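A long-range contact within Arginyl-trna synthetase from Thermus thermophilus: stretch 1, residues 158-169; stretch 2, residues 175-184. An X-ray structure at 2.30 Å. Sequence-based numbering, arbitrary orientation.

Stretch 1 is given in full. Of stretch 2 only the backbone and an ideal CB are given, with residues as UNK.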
# COMPACT_ATOMS: atom_id res chain seq x y z
N GLU A 158 -21.37 17.81 -13.72
CA GLU A 158 -20.82 19.05 -14.24
C GLU A 158 -20.05 18.88 -15.53
O GLU A 158 -20.18 19.70 -16.43
CB GLU A 158 -19.94 19.74 -13.21
CG GLU A 158 -20.69 20.17 -11.97
CD GLU A 158 -19.90 21.15 -11.12
OE1 GLU A 158 -18.69 20.94 -10.92
OE2 GLU A 158 -20.50 22.13 -10.65
N THR A 159 -19.25 17.82 -15.64
CA THR A 159 -18.49 17.66 -16.88
C THR A 159 -19.40 17.25 -18.02
O THR A 159 -19.25 17.76 -19.13
CB THR A 159 -17.34 16.63 -16.75
OG1 THR A 159 -17.86 15.31 -16.71
CG2 THR A 159 -16.54 16.90 -15.51
N LEU A 160 -20.35 16.35 -17.77
CA LEU A 160 -21.26 15.93 -18.82
C LEU A 160 -22.10 17.12 -19.29
O LEU A 160 -22.40 17.25 -20.47
CB LEU A 160 -22.17 14.80 -18.33
CG LEU A 160 -21.44 13.50 -18.00
CD1 LEU A 160 -22.44 12.40 -17.63
CD2 LEU A 160 -20.61 13.08 -19.21
N PHE A 161 -22.46 18.00 -18.36
CA PHE A 161 -23.23 19.19 -18.72
C PHE A 161 -22.35 20.10 -19.59
O PHE A 161 -22.79 20.58 -20.64
CB PHE A 161 -23.65 19.96 -17.47
CG PHE A 161 -24.18 21.33 -17.77
CD1 PHE A 161 -25.42 21.50 -18.38
CD2 PHE A 161 -23.41 22.46 -17.50
CE1 PHE A 161 -25.89 22.76 -18.72
CE2 PHE A 161 -23.86 23.73 -17.83
CZ PHE A 161 -25.11 23.88 -18.45
N ALA A 162 -21.12 20.33 -19.15
CA ALA A 162 -20.18 21.19 -19.88
C ALA A 162 -19.94 20.71 -21.31
O ALA A 162 -19.90 21.52 -22.24
CB ALA A 162 -18.86 21.27 -19.13
N LEU A 163 -19.77 19.41 -21.50
CA LEU A 163 -19.54 18.85 -22.82
C LEU A 163 -20.67 19.20 -23.78
O LEU A 163 -20.44 19.51 -24.95
CB LEU A 163 -19.38 17.33 -22.74
CG LEU A 163 -18.05 16.87 -22.13
CD1 LEU A 163 -18.10 15.37 -21.82
CD2 LEU A 163 -16.92 17.19 -23.09
N ARG A 164 -21.90 19.15 -23.28
CA ARG A 164 -23.07 19.45 -24.11
C ARG A 164 -23.27 20.96 -24.25
O ARG A 164 -23.40 21.47 -25.36
CB ARG A 164 -24.31 18.83 -23.47
CG ARG A 164 -25.49 18.65 -24.41
CD ARG A 164 -26.64 17.98 -23.67
NE ARG A 164 -27.68 17.50 -24.58
CZ ARG A 164 -27.50 16.53 -25.47
NH1 ARG A 164 -26.33 15.93 -25.59
NH2 ARG A 164 -28.51 16.15 -26.24
N HIS A 165 -23.27 21.67 -23.12
CA HIS A 165 -23.48 23.11 -23.09
C HIS A 165 -22.55 23.88 -24.01
O HIS A 165 -22.98 24.83 -24.67
CB HIS A 165 -23.32 23.63 -21.65
CG HIS A 165 -23.60 25.09 -21.50
ND1 HIS A 165 -22.61 26.02 -21.25
CD2 HIS A 165 -24.76 25.79 -21.57
CE1 HIS A 165 -23.14 27.22 -21.17
NE2 HIS A 165 -24.45 27.11 -21.36
N TYR A 166 -21.28 23.49 -24.06
CA TYR A 166 -20.32 24.17 -24.91
C TYR A 166 -20.26 23.56 -26.30
O TYR A 166 -19.50 24.02 -27.15
CB TYR A 166 -18.94 24.16 -24.26
CG TYR A 166 -18.90 24.93 -22.96
CD1 TYR A 166 -18.74 24.27 -21.74
CD2 TYR A 166 -19.09 26.31 -22.95
CE1 TYR A 166 -18.77 24.98 -20.54
CE2 TYR A 166 -19.13 27.03 -21.75
CZ TYR A 166 -18.96 26.35 -20.55
OH TYR A 166 -19.02 27.04 -19.36
N GLY A 167 -21.08 22.54 -26.53
CA GLY A 167 -21.11 21.88 -27.82
C GLY A 167 -19.73 21.42 -28.24
O GLY A 167 -19.26 21.73 -29.34
N LEU A 168 -19.08 20.68 -27.35
CA LEU A 168 -17.74 20.16 -27.61
C LEU A 168 -17.82 18.75 -28.18
O LEU A 168 -18.60 17.92 -27.72
CB LEU A 168 -16.93 20.16 -26.32
CG LEU A 168 -16.82 21.52 -25.64
CD1 LEU A 168 -16.08 21.38 -24.31
CD2 LEU A 168 -16.11 22.50 -26.56
N THR A 169 -17.00 18.48 -29.20
CA THR A 169 -16.99 17.17 -29.82
C THR A 169 -15.58 16.59 -29.74
O THR A 169 -14.60 17.29 -30.00
CB THR A 169 -17.42 17.24 -31.29
OG1 THR A 169 -18.67 17.94 -31.39
CG2 THR A 169 -17.59 15.84 -31.86
N UNK A 175 -6.68 12.12 -25.37
CA UNK A 175 -7.06 11.15 -24.34
C UNK A 175 -8.41 11.64 -23.82
O UNK A 175 -8.53 12.77 -23.35
CB UNK A 175 -6.02 11.04 -23.23
N UNK A 176 -9.43 10.79 -23.92
CA UNK A 176 -10.78 11.20 -23.55
C UNK A 176 -11.00 11.92 -22.23
O UNK A 176 -11.74 12.90 -22.19
CB UNK A 176 -11.66 9.95 -23.54
N UNK A 177 -10.37 11.47 -21.14
CA UNK A 177 -10.60 12.14 -19.88
C UNK A 177 -9.96 13.52 -19.81
O UNK A 177 -10.35 14.34 -18.98
CB UNK A 177 -10.08 11.27 -18.74
N UNK A 178 -8.99 13.78 -20.69
CA UNK A 178 -8.36 15.10 -20.74
C UNK A 178 -9.33 16.03 -21.47
O UNK A 178 -9.45 17.20 -21.14
CB UNK A 178 -7.00 15.05 -21.43
N UNK A 179 -10.01 15.48 -22.47
CA UNK A 179 -11.01 16.21 -23.25
C UNK A 179 -12.14 16.61 -22.28
O UNK A 179 -12.59 17.76 -22.28
CB UNK A 179 -11.54 15.37 -24.41
N UNK A 180 -12.56 15.67 -21.44
CA UNK A 180 -13.62 15.93 -20.46
C UNK A 180 -13.15 16.97 -19.45
O UNK A 180 -13.91 17.87 -19.07
CB UNK A 180 -14.03 14.64 -19.75
N UNK A 181 -11.90 16.85 -19.01
CA UNK A 181 -11.37 17.78 -18.04
C UNK A 181 -11.33 19.21 -18.57
O UNK A 181 -11.55 20.17 -17.82
CB UNK A 181 -9.97 17.34 -17.61
N UNK A 182 -11.05 19.36 -19.86
CA UNK A 182 -11.00 20.69 -20.46
C UNK A 182 -12.40 21.33 -20.36
O UNK A 182 -12.54 22.50 -19.99
CB UNK A 182 -10.53 20.62 -21.91
N UNK A 183 -13.43 20.55 -20.67
CA UNK A 183 -14.80 21.02 -20.60
C UNK A 183 -15.11 21.40 -19.15
O UNK A 183 -15.69 22.45 -18.88
CB UNK A 183 -15.77 19.96 -21.12
N UNK A 184 -14.71 20.55 -18.21
CA UNK A 184 -14.97 20.84 -16.80
C UNK A 184 -14.31 22.16 -16.44
O UNK A 184 -14.91 23.01 -15.78
CB UNK A 184 -14.46 19.71 -15.90

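The two helices, 158-165 and 176-184, cross nearly at right angles (83°), with axes approaching to 8.2 Å.

Position 175 lies just before the helix, at its N-cap, and nothing of stretch 1 comes within reach of its ideal CB. Stretch 1 sets no preference; the N-cap itself commonly favours Ser, Thr, Asp, Asn or Gly, though others are tolerated. It is Lys175, whose amine pairs with the side chain at position 177.

At position 176 the CA-to-CB bond points sideways and no atom of stretch 1 is near the CB. A small side chain would stop short, whereas a long or aromatic one could extend to Leu163. The residue is Tyr176; with chi1 in t, its ring reaches out until OH lies 4.4 Å from Leu163 CD1, a marginal contact.

Positions 177 and 178 are out of reach and stretch 1 sets no preference between side chains there. They are Asp177, which forms a salt bridge with the preceding lysine (Lys175 NZ to Asp177 OD1, 2.9 Å), and His178, which makes no contact with stretch 1.

Position 179 again points sideways, with open space around its CB. Farther out, however, Leu163 and the chain leaving the first helix at Leu168 and Thr169 border a largely apolar gap. Leucine or methionine could enter it, and an aromatic ring would span it better. Phe179 does so with chi1 at 165° (t). Its CE2 packs 3.6 Å from Leu163 CD2, and its CZ reaches Leu168 CB at 4.0 Å and the backbone C of Thr169 at 3.5 Å. The ring thus meets both Leu163 and the segment that follows the Schellman turn at Gly167, with Leu168 C near its plane at the edge.

At position 180 the ideal CB is 4.6 Å from Leu163 CD1 and 4.9 Å from Thr159 CB, leaving modest room. A small residue is comfortable, although the sideways direction does not exclude others. The residue is Ala180, and its backbone makes the contact: Ala180 O is 4.3 Å from Thr159 CB and Ala180 CA 4.4 Å from Leu163 CD2.

Position 181 points away from stretch 1, which therefore asks nothing of it; the residue is Gly181. Position 182 points sideways, with nothing of stretch 1 near its CB, suiting a long polar chain, and Arg182 makes no contact within 4.5 Å.

Position 183 is the most restrictive. Its CB points toward stretch 1 and lies 3.5 Å from Leu168 CD1, 3.6 Å from Leu163 CD2 and 3.9 Å from Ala162 CB. With atoms already at van der Waals distance, alanine fits best, with glycine or perhaps serine as alternatives. Ala183 fills the site: its CB touches Leu163 CD2 and Leu168 CD1, both at 3.6 Å, and its O lies 3.4 Å from Ala162 CB. Small residues on both helices thus permit the close approach here.

At position 184 the ideal CB is 3.5 Å from Thr159 CG2, and the carboxylate of Glu158 lies farther along. A polar, basic or aromatic chain directed past the threonine methyl would suit. Tyr184, chi1 t, brings its ring against both residues: CD1 is 3.3 Å from Thr159 CG2 and CE1 is 3.3 Å from Glu158 OE1. No hydrogen bond joins the pair; the tyrosine OH is bonded elsewhere in the structure.

Stretch 2 (175-184) KYDHFAGRAY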
# COMPACT_ATOMS: atom_id res chain seq x y z
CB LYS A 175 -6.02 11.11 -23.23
CG LYS A 175 -6.21 9.96 -22.25
CD LYS A 175 -4.90 9.59 -21.56
CE LYS A 175 -5.12 8.57 -20.44
NZ LYS A 175 -5.77 9.20 -19.23
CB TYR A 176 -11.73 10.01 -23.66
CG TYR A 176 -13.18 10.43 -23.76
CD1 TYR A 176 -13.98 10.54 -22.63
CD2 TYR A 176 -13.74 10.77 -25.00
CE1 TYR A 176 -15.30 10.96 -22.71
CE2 TYR A 176 -15.06 11.20 -25.10
CZ TYR A 176 -15.84 11.29 -23.95
OH TYR A 176 -17.14 11.72 -24.04
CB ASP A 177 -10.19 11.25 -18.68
CG ASP A 177 -8.74 10.80 -18.72
OD1 ASP A 177 -8.15 10.71 -19.82
OD2 ASP A 177 -8.21 10.51 -17.63
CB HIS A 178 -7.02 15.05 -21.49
CG HIS A 178 -5.88 14.62 -20.63
ND1 HIS A 178 -5.63 13.30 -20.33
CD2 HIS A 178 -4.94 15.34 -19.97
CE1 HIS A 178 -4.59 13.23 -19.52
NE2 HIS A 178 -4.15 14.46 -19.29
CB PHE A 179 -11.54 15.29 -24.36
CG PHE A 179 -12.80 15.77 -25.01
CD1 PHE A 179 -12.84 16.98 -25.68
CD2 PHE A 179 -13.95 14.97 -24.98
CE1 PHE A 179 -14.00 17.41 -26.32
CE2 PHE A 179 -15.12 15.39 -25.62
CZ PHE A 179 -15.15 16.61 -26.29
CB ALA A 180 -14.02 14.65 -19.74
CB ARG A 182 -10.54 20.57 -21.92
CG ARG A 182 -9.35 21.46 -22.26
CD ARG A 182 -8.35 20.80 -23.22
NE ARG A 182 -8.98 20.11 -24.34
CZ ARG A 182 -9.87 20.65 -25.17
NH1 ARG A 182 -10.25 21.91 -25.01
NH2 ARG A 182 -10.37 19.92 -26.16
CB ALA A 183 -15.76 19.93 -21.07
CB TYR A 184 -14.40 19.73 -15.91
CG TYR A 184 -14.59 19.96 -14.42
CD1 TYR A 184 -15.77 19.58 -13.78
CD2 TYR A 184 -13.59 20.57 -13.66
CE1 TYR A 184 -15.94 19.79 -12.41
CE2 TYR A 184 -13.75 20.78 -12.29
CZ TYR A 184 -14.94 20.39 -11.68
OH TYR A 184 -15.12 20.59 -10.33
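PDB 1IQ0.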